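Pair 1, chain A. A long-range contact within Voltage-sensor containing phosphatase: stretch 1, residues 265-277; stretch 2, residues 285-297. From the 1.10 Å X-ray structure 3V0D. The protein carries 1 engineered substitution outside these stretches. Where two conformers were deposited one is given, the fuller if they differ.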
# COMPACT_ATOMS: atom_id res chain seq x y z
N VAL A 265 19.35 12.58 -5.71
CA VAL A 265 18.07 13.25 -5.91
C VAL A 265 16.93 12.21 -5.99
O VAL A 265 17.03 11.23 -6.74
CB VAL A 265 18.10 14.12 -7.17
CG1 VAL A 265 16.75 14.79 -7.38
CG2 VAL A 265 19.21 15.20 -7.08
N LEU A 266 15.89 12.45 -5.20
CA LEU A 266 14.70 11.58 -5.12
C LEU A 266 13.52 12.34 -5.71
O LEU A 266 13.34 13.52 -5.47
CB LEU A 266 14.37 11.28 -3.65
CG LEU A 266 15.50 10.66 -2.83
CD1 LEU A 266 15.02 10.51 -1.40
CD2 LEU A 266 16.00 9.34 -3.39
N ALA A 267 12.70 11.62 -6.47
CA ALA A 267 11.47 12.19 -6.99
C ALA A 267 10.46 11.05 -7.10
O ALA A 267 10.82 9.91 -7.41
CB ALA A 267 11.72 12.82 -8.36
N GLY A 268 9.21 11.36 -6.81
CA GLY A 268 8.14 10.38 -6.96
C GLY A 268 7.93 9.54 -5.72
O GLY A 268 8.05 10.02 -4.59
N ASP A 269 7.59 8.28 -5.92
CA ASP A 269 7.22 7.40 -4.81
C ASP A 269 8.49 6.75 -4.27
O ASP A 269 9.24 6.10 -5.02
CB ASP A 269 6.20 6.40 -5.29
CG ASP A 269 4.92 7.09 -5.70
OD1 ASP A 269 4.65 7.15 -6.91
OD2 ASP A 269 4.28 7.68 -4.81
N ILE A 270 8.74 6.95 -2.99
CA ILE A 270 9.96 6.50 -2.34
C ILE A 270 9.57 5.52 -1.25
O ILE A 270 8.64 5.78 -0.47
CB ILE A 270 10.72 7.71 -1.74
CG1 ILE A 270 11.03 8.77 -2.83
CG2 ILE A 270 11.99 7.28 -1.02
CD1 ILE A 270 11.89 8.27 -3.97
N LYS A 271 10.28 4.41 -1.18
CA LYS A 271 10.09 3.40 -0.15
C LYS A 271 11.32 3.39 0.73
O LYS A 271 12.46 3.37 0.23
CB LYS A 271 9.92 2.04 -0.83
CG LYS A 271 9.66 0.89 0.09
CD LYS A 271 9.67 -0.44 -0.69
CE LYS A 271 9.28 -1.60 0.16
NZ LYS A 271 9.29 -2.82 -0.63
N VAL A 272 11.12 3.40 2.04
CA VAL A 272 12.21 3.44 3.00
C VAL A 272 12.05 2.23 3.90
O VAL A 272 10.99 2.05 4.53
CB VAL A 272 12.18 4.74 3.81
CG1 VAL A 272 13.38 4.82 4.72
CG2 VAL A 272 12.14 5.96 2.88
N ARG A 273 13.08 1.39 3.95
CA ARG A 273 13.05 0.15 4.74
C ARG A 273 14.10 0.23 5.83
O ARG A 273 15.24 0.64 5.58
CB ARG A 273 13.37 -1.06 3.86
CG ARG A 273 12.33 -1.27 2.75
CD ARG A 273 12.77 -2.40 1.77
NE ARG A 273 12.75 -3.70 2.42
CZ ARG A 273 13.82 -4.38 2.82
NH1 ARG A 273 15.05 -3.94 2.57
NH2 ARG A 273 13.64 -5.52 3.47
N PHE A 274 13.73 -0.20 7.02
CA PHE A 274 14.65 -0.26 8.15
C PHE A 274 14.89 -1.71 8.49
O PHE A 274 13.94 -2.47 8.76
CB PHE A 274 14.11 0.51 9.37
CG PHE A 274 14.02 1.97 9.12
CD1 PHE A 274 12.93 2.50 8.41
CD2 PHE A 274 15.03 2.83 9.55
CE1 PHE A 274 12.84 3.85 8.15
CE2 PHE A 274 14.93 4.22 9.28
CZ PHE A 274 13.83 4.71 8.56
N MET A 275 16.17 -2.09 8.49
CA MET A 275 16.62 -3.45 8.77
C MET A 275 17.38 -3.47 10.09
O MET A 275 17.87 -2.43 10.53
CB MET A 275 17.50 -3.94 7.61
CG MET A 275 16.71 -4.14 6.33
SD MET A 275 17.69 -4.37 4.85
CE MET A 275 18.29 -2.71 4.65
N SER A 276 17.50 -4.65 10.68
CA SER A 276 18.18 -4.77 11.95
C SER A 276 18.99 -6.03 12.04
O SER A 276 18.55 -7.09 11.59
CB SER A 276 17.15 -4.77 13.07
OG SER A 276 17.75 -5.01 14.33
N THR A 277 20.15 -5.93 12.67
CA THR A 277 20.93 -7.11 13.01
C THR A 277 20.45 -7.78 14.30
O THR A 277 20.97 -8.83 14.68
CB THR A 277 22.42 -6.75 13.16
OG1 THR A 277 22.54 -5.75 14.17
CG2 THR A 277 23.00 -6.27 11.84
N TYR A 285 5.92 -7.56 7.43
CA TYR A 285 5.90 -7.59 5.99
C TYR A 285 7.20 -7.02 5.45
O TYR A 285 7.94 -6.30 6.13
CB TYR A 285 4.76 -6.71 5.47
CG TYR A 285 3.37 -7.06 5.90
CD1 TYR A 285 2.95 -8.38 5.97
CD2 TYR A 285 2.46 -6.05 6.16
CE1 TYR A 285 1.61 -8.69 6.31
CE2 TYR A 285 1.15 -6.32 6.48
CZ TYR A 285 0.73 -7.65 6.57
OH TYR A 285 -0.58 -7.92 6.88
N ASP A 286 7.46 -7.32 4.18
CA ASP A 286 8.58 -6.73 3.45
C ASP A 286 9.94 -7.14 4.00
O ASP A 286 10.94 -6.47 3.76
CB ASP A 286 8.45 -5.20 3.33
CG ASP A 286 8.97 -4.69 2.01
OD1 ASP A 286 8.30 -4.93 0.97
OD2 ASP A 286 10.01 -4.03 2.01
N ASN A 287 9.97 -8.27 4.71
CA ASN A 287 11.20 -8.82 5.22
C ASN A 287 12.03 -7.84 6.03
O ASN A 287 13.26 -7.88 5.99
CB ASN A 287 12.02 -9.43 4.07
CG ASN A 287 13.09 -10.38 4.57
OD1 ASN A 287 12.90 -11.08 5.56
ND2 ASN A 287 14.22 -10.39 3.89
N CYS A 288 11.37 -7.00 6.80
CA CYS A 288 12.09 -6.08 7.68
C CYS A 288 11.24 -5.69 8.87
O CYS A 288 10.01 -5.85 8.84
CB CYS A 288 12.60 -4.85 6.90
SG CYS A 288 11.31 -3.76 6.29
N PRO A 289 11.87 -5.14 9.92
CA PRO A 289 11.08 -4.66 11.06
C PRO A 289 10.08 -3.58 10.72
O PRO A 289 8.94 -3.70 11.14
CB PRO A 289 12.15 -4.18 12.05
CG PRO A 289 13.33 -5.10 11.76
CD PRO A 289 13.32 -5.22 10.24
N PHE A 290 10.45 -2.53 9.97
CA PHE A 290 9.47 -1.48 9.66
C PHE A 290 9.88 -0.73 8.42
O PHE A 290 11.07 -0.66 8.09
CB PHE A 290 9.22 -0.54 10.86
CG PHE A 290 10.45 0.12 11.44
CD1 PHE A 290 10.81 1.41 11.07
CD2 PHE A 290 11.20 -0.51 12.45
CE1 PHE A 290 11.93 2.05 11.63
CE2 PHE A 290 12.31 0.10 12.99
CZ PHE A 290 12.67 1.38 12.60
N TYR A 291 8.88 -0.20 7.71
CA TYR A 291 9.13 0.46 6.41
C TYR A 291 7.98 1.40 6.13
O TYR A 291 6.95 1.35 6.82
CB TYR A 291 9.31 -0.57 5.28
CG TYR A 291 8.08 -1.43 4.96
CD1 TYR A 291 7.34 -1.19 3.79
CD2 TYR A 291 7.64 -2.44 5.83
CE1 TYR A 291 6.23 -1.94 3.49
CE2 TYR A 291 6.53 -3.19 5.53
CZ TYR A 291 5.80 -2.93 4.36
OH TYR A 291 4.69 -3.70 4.13
N PHE A 292 8.11 2.23 5.09
CA PHE A 292 7.00 3.07 4.68
C PHE A 292 7.26 3.62 3.28
O PHE A 292 8.41 3.70 2.84
CB PHE A 292 6.72 4.22 5.68
CG PHE A 292 7.89 5.10 5.94
CD1 PHE A 292 8.19 6.18 5.10
CD2 PHE A 292 8.67 4.88 7.07
CE1 PHE A 292 9.26 7.02 5.39
CE2 PHE A 292 9.73 5.73 7.38
CZ PHE A 292 10.04 6.77 6.53
N TRP A 293 6.18 4.10 2.66
CA TRP A 293 6.23 4.84 1.40
C TRP A 293 5.78 6.26 1.58
O TRP A 293 4.87 6.55 2.37
CB TRP A 293 5.29 4.22 0.38
CG TRP A 293 5.66 2.87 -0.12
CD1 TRP A 293 5.47 1.65 0.49
CD2 TRP A 293 6.18 2.58 -1.41
NE1 TRP A 293 5.85 0.63 -0.36
CE2 TRP A 293 6.29 1.19 -1.53
CE3 TRP A 293 6.55 3.39 -2.50
CZ2 TRP A 293 6.74 0.57 -2.69
CZ3 TRP A 293 7.00 2.78 -3.65
CH2 TRP A 293 7.09 1.38 -3.73
N PHE A 294 6.33 7.16 0.78
CA PHE A 294 5.80 8.50 0.65
C PHE A 294 6.08 9.00 -0.77
O PHE A 294 6.92 8.45 -1.47
CB PHE A 294 6.39 9.47 1.70
CG PHE A 294 7.85 9.77 1.49
CD1 PHE A 294 8.24 10.92 0.81
CD2 PHE A 294 8.84 8.87 1.89
CE1 PHE A 294 9.57 11.18 0.57
CE2 PHE A 294 10.19 9.13 1.64
CZ PHE A 294 10.55 10.29 0.98
N ASN A 295 5.39 10.07 -1.16
CA ASN A 295 5.62 10.69 -2.46
C ASN A 295 6.22 12.07 -2.26
O ASN A 295 5.70 12.89 -1.49
CB ASN A 295 4.32 10.75 -3.26
CG ASN A 295 4.57 11.26 -4.69
OD1 ASN A 295 4.83 12.44 -4.89
ND2 ASN A 295 4.54 10.36 -5.66
N THR A 296 7.34 12.32 -2.94
CA THR A 296 8.05 13.59 -2.73
C THR A 296 7.20 14.83 -3.01
O THR A 296 7.38 15.87 -2.40
CB THR A 296 9.33 13.67 -3.57
OG1 THR A 296 9.00 13.61 -4.96
CG2 THR A 296 10.32 12.56 -3.23
N SER A 297 6.26 14.73 -3.95
CA SER A 297 5.41 15.86 -4.33
C SER A 297 4.43 16.26 -3.27
O SER A 297 3.89 17.36 -3.31
CB SER A 297 4.58 15.52 -5.53
OG SER A 297 5.42 15.30 -6.60

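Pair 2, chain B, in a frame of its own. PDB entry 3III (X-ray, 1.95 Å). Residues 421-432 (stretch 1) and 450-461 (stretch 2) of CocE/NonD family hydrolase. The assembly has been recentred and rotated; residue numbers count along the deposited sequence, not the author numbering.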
# COMPACT_ATOMS: atom_id res chain seq x y z
N ASP B 421 -29.64 1.68 -13.24
CA ASP B 421 -29.76 0.36 -12.67
C ASP B 421 -28.56 0.00 -11.79
O ASP B 421 -28.35 -1.16 -11.48
CB ASP B 421 -29.95 -0.69 -13.75
CG ASP B 421 -28.71 -0.88 -14.60
OD1 ASP B 421 -27.73 -0.08 -14.56
OD2 ASP B 421 -28.76 -1.84 -15.38
N ASP B 422 -27.79 1.02 -11.39
CA ASP B 422 -26.61 0.83 -10.53
C ASP B 422 -26.21 2.17 -9.92
O ASP B 422 -26.66 3.25 -10.35
CB ASP B 422 -25.50 0.23 -11.39
CG ASP B 422 -24.46 -0.55 -10.59
OD1 ASP B 422 -24.43 -0.46 -9.35
OD2 ASP B 422 -23.66 -1.26 -11.24
N MSE B 423 -25.38 2.11 -8.89
CA MSE B 423 -24.93 3.29 -8.19
C MSE B 423 -23.45 3.13 -7.83
O MSE B 423 -23.03 2.07 -7.40
CB MSE B 423 -25.72 3.47 -6.89
CG MSE B 423 -27.19 3.52 -7.11
SE MSE B 423 -28.15 3.33 -5.38
CE MSE B 423 -27.81 5.17 -4.61
N ASP B 424 -22.69 4.19 -8.03
CA ASP B 424 -21.35 4.28 -7.51
C ASP B 424 -21.37 5.17 -6.28
O ASP B 424 -21.65 6.36 -6.40
CB ASP B 424 -20.39 4.83 -8.59
CG ASP B 424 -20.07 3.78 -9.67
OD1 ASP B 424 -20.10 2.59 -9.33
OD2 ASP B 424 -19.73 4.15 -10.82
N LEU B 425 -21.02 4.59 -5.12
CA LEU B 425 -21.05 5.30 -3.85
C LEU B 425 -19.60 5.54 -3.37
O LEU B 425 -18.75 4.63 -3.38
CB LEU B 425 -21.80 4.51 -2.79
CG LEU B 425 -23.27 4.09 -3.02
CD1 LEU B 425 -23.78 3.15 -1.89
CD2 LEU B 425 -24.12 5.30 -3.09
N PHE B 426 -19.36 6.79 -2.99
CA PHE B 426 -18.09 7.27 -2.52
C PHE B 426 -18.31 7.67 -1.08
O PHE B 426 -19.14 8.52 -0.79
CB PHE B 426 -17.66 8.48 -3.34
CG PHE B 426 -17.33 8.16 -4.81
CD1 PHE B 426 -16.04 8.15 -5.24
CD2 PHE B 426 -18.33 7.89 -5.73
CE1 PHE B 426 -15.69 7.83 -6.58
CE2 PHE B 426 -18.00 7.60 -7.08
CZ PHE B 426 -16.70 7.59 -7.52
N ALA B 427 -17.62 7.00 -0.18
CA ALA B 427 -17.70 7.29 1.25
C ALA B 427 -16.43 7.90 1.75
O ALA B 427 -15.31 7.61 1.28
CB ALA B 427 -18.02 6.07 2.03
N GLY B 428 -16.60 8.77 2.75
CA GLY B 428 -15.50 9.32 3.45
C GLY B 428 -15.75 9.61 4.91
O GLY B 428 -16.89 9.87 5.33
N ILE B 429 -14.67 9.49 5.69
CA ILE B 429 -14.68 9.91 7.10
C ILE B 429 -13.77 11.12 7.21
O ILE B 429 -12.61 11.09 6.73
CB ILE B 429 -14.12 8.82 8.01
CG1 ILE B 429 -14.86 7.51 7.76
CG2 ILE B 429 -14.18 9.26 9.56
CD1 ILE B 429 -16.41 7.60 8.03
N LYS B 430 -14.29 12.17 7.84
CA LYS B 430 -13.54 13.43 8.07
C LYS B 430 -13.54 13.72 9.58
O LYS B 430 -14.43 13.25 10.31
CB LYS B 430 -14.20 14.62 7.35
CG LYS B 430 -14.24 14.50 5.86
CD LYS B 430 -14.87 15.67 5.15
CE LYS B 430 -14.65 15.52 3.64
NZ LYS B 430 -13.21 15.64 3.23
N LYS B 431 -12.54 14.48 10.02
CA LYS B 431 -12.47 15.01 11.37
C LYS B 431 -12.58 16.49 11.26
O LYS B 431 -11.91 17.08 10.37
CB LYS B 431 -11.15 14.68 12.04
CG LYS B 431 -11.15 15.22 13.51
CD LYS B 431 -10.06 14.66 14.39
CE LYS B 431 -8.88 15.56 14.57
NZ LYS B 431 -8.03 15.26 15.75
N LEU B 432 -13.42 17.09 12.12
CA LEU B 432 -13.60 18.51 12.17
C LEU B 432 -13.15 18.97 13.56
O LEU B 432 -13.45 18.31 14.56
CB LEU B 432 -15.05 18.92 11.94
CG LEU B 432 -15.88 18.30 10.81
CD1 LEU B 432 -17.24 19.01 10.74
CD2 LEU B 432 -15.12 18.46 9.51
N GLY B 450 -5.99 15.62 2.62
CA GLY B 450 -6.76 14.44 2.73
C GLY B 450 -7.61 14.35 3.98
O GLY B 450 -7.71 15.28 4.78
N GLN B 451 -8.22 13.19 4.15
CA GLN B 451 -9.22 13.01 5.18
C GLN B 451 -8.83 11.83 6.06
O GLN B 451 -7.69 11.38 6.04
CB GLN B 451 -10.63 12.90 4.56
CG GLN B 451 -10.91 11.63 3.74
CD GLN B 451 -12.27 11.70 2.89
OE1 GLN B 451 -12.98 12.67 2.96
NE2 GLN B 451 -12.56 10.65 2.13
N VAL B 452 -9.72 11.38 6.91
CA VAL B 452 -9.39 10.32 7.88
C VAL B 452 -9.39 8.95 7.23
O VAL B 452 -8.43 8.17 7.37
CB VAL B 452 -10.41 10.31 9.02
CG1 VAL B 452 -10.33 9.01 9.93
CG2 VAL B 452 -10.29 11.56 9.88
N ALA B 453 -10.48 8.64 6.56
CA ALA B 453 -10.64 7.34 5.87
C ALA B 453 -11.53 7.50 4.63
O ALA B 453 -12.41 8.34 4.57
CB ALA B 453 -11.24 6.31 6.84
N THR B 454 -11.27 6.63 3.66
CA THR B 454 -11.99 6.61 2.42
C THR B 454 -12.47 5.18 2.12
O THR B 454 -11.78 4.13 2.42
CB THR B 454 -11.05 7.20 1.34
OG1 THR B 454 -10.58 8.49 1.80
CG2 THR B 454 -11.73 7.37 -0.06
N GLY B 455 -13.61 5.11 1.43
CA GLY B 455 -14.07 3.85 0.84
C GLY B 455 -15.01 4.03 -0.35
O GLY B 455 -15.55 5.11 -0.55
N TRP B 456 -15.21 2.96 -1.11
CA TRP B 456 -16.00 2.98 -2.35
C TRP B 456 -16.84 1.73 -2.53
O TRP B 456 -16.43 0.62 -2.16
CB TRP B 456 -15.08 3.04 -3.55
CG TRP B 456 -14.13 4.19 -3.62
CD1 TRP B 456 -14.29 5.34 -4.34
CD2 TRP B 456 -12.82 4.25 -3.06
NE1 TRP B 456 -13.20 6.14 -4.21
CE2 TRP B 456 -12.27 5.50 -3.45
CE3 TRP B 456 -12.06 3.39 -2.26
CZ2 TRP B 456 -10.98 5.90 -3.05
CZ3 TRP B 456 -10.81 3.80 -1.85
CH2 TRP B 456 -10.28 5.06 -2.27
N LEU B 457 -18.00 1.85 -3.18
CA LEU B 457 -18.70 0.65 -3.61
C LEU B 457 -19.61 0.90 -4.82
O LEU B 457 -20.37 1.82 -4.82
CB LEU B 457 -19.56 0.11 -2.48
CG LEU B 457 -20.30 -1.21 -2.77
CD1 LEU B 457 -19.28 -2.38 -2.92
CD2 LEU B 457 -21.37 -1.50 -1.69
N ARG B 458 -19.55 0.01 -5.79
CA ARG B 458 -20.54 -0.07 -6.86
C ARG B 458 -21.62 -1.03 -6.35
O ARG B 458 -21.36 -2.19 -5.95
CB ARG B 458 -19.87 -0.51 -8.16
CG ARG B 458 -20.84 -0.67 -9.35
CD ARG B 458 -20.07 -0.74 -10.65
NE ARG B 458 -19.59 0.58 -11.05
CZ ARG B 458 -18.90 0.84 -12.14
NH1 ARG B 458 -18.59 -0.11 -13.00
NH2 ARG B 458 -18.51 2.07 -12.37
N VAL B 459 -22.83 -0.51 -6.25
CA VAL B 459 -23.90 -1.22 -5.54
C VAL B 459 -24.28 -2.56 -6.20
O VAL B 459 -24.64 -3.51 -5.51
CB VAL B 459 -25.10 -0.24 -5.28
CG1 VAL B 459 -26.35 -0.96 -4.73
CG2 VAL B 459 -24.62 0.89 -4.34
N SER B 460 -24.17 -2.67 -7.52
CA SER B 460 -24.37 -3.99 -8.16
C SER B 460 -23.34 -5.05 -7.66
O SER B 460 -23.57 -6.25 -7.78
CB SER B 460 -24.34 -3.90 -9.68
OG SER B 460 -23.06 -3.55 -10.12
N HIS B 461 -22.26 -4.59 -7.04
CA HIS B 461 -21.24 -5.48 -6.46
C HIS B 461 -21.36 -5.69 -4.95
O HIS B 461 -20.42 -6.18 -4.29
CB HIS B 461 -19.87 -4.88 -6.75
CG HIS B 461 -19.48 -4.95 -8.19
ND1 HIS B 461 -18.23 -5.37 -8.62
CD2 HIS B 461 -20.20 -4.68 -9.31
CE1 HIS B 461 -18.19 -5.33 -9.94
NE2 HIS B 461 -19.37 -4.92 -10.39

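What backbone geometry do the two pairs share? Each is a pair of antiparallel strands, with N-to-C directions at 157° in pair 1 and 169° in pair 2, and 14 central residues superpose with an RMSD of 0.5 Å. The register is the same: A:Ile270 with A:Phe294 matches B:Leu425 with B:Leu457, both hydrogen-bonded pairs. There A:Ile270 N donates to A:Phe294 O at 2.8 Å, and B:Leu425 N to B:Leu457 O at 2.9 Å. At one end a further backbone hydrogen bond continues the pattern: A:Thr296 N donates to A:Gly268 O at 2.9 Å, and B:Val459 N to B:Met423 O at 2.8 Å.

How is the face carrying A:Ile270, A:Val272 and A:Phe274 filled, compared with its match? Pair 1 lays aromatic rings against the neighbouring strand. The CB atoms of A:Ile270, A:Val272 and A:Phe274 sit over the ring faces of A:Phe294, A:Phe292 and A:Phe290 respectively, and A:Phe274 CG comes within 3.3 Å of A:Phe290 CE1. The matching face of pair 2 is much slimmer: B:Ala427 faces B:Gly455, which has no side chain, and B:Ile429 CG1 meets B:Ala453 CB at 3.9 Å. Further along, B:Leu425 CD1 packs diagonally on B:Val459 CG2 at 3.4 Å.

What happens at the aspartate that both pairs keep? A:Asp269 and B:Asp424 coincide closely, and each reaches across to its directly paired residue. In pair 1 the partner is neutral: A:Asn295 ND2 donates to A:Asp269 OD2 at 2.8 Å. In pair 2 it is charged, and the guanidinium grips both carboxylate oxygens, with B:Arg458 NE 2.7 Å from B:Asp424 OD1 and B:Arg458 NH2 2.9 Å from B:Asp424 OD2, a salt bridge held by two hydrogen bonds.

How do the two pairs use the rest of the face that carries A:Asp269 and B:Asp424? Both place tryptophan at the matched positions A:Trp293 and B:Trp456. A:Lys271 lays its aliphatic chain over the indole, its CB 3.7 Å from the centroid of the six-membered ring, before A:Lys271 NZ forms a salt bridge with A:Asp286 OD1 at 2.8 Å. A:Arg273 NE bridges to A:Asp286 OD2, also at 2.8 Å, so one carboxylate joins two basic chains. Pair 2 has B:Phe426 instead of the lysine, its CD1 3.4 Å from B:Trp456 CD1, and B:Gly428 instead of the arginine. That glycine leaves room for B:Gln451: an ideal CB would lie 2.6 Å from B:Gln451 NE2, a clash.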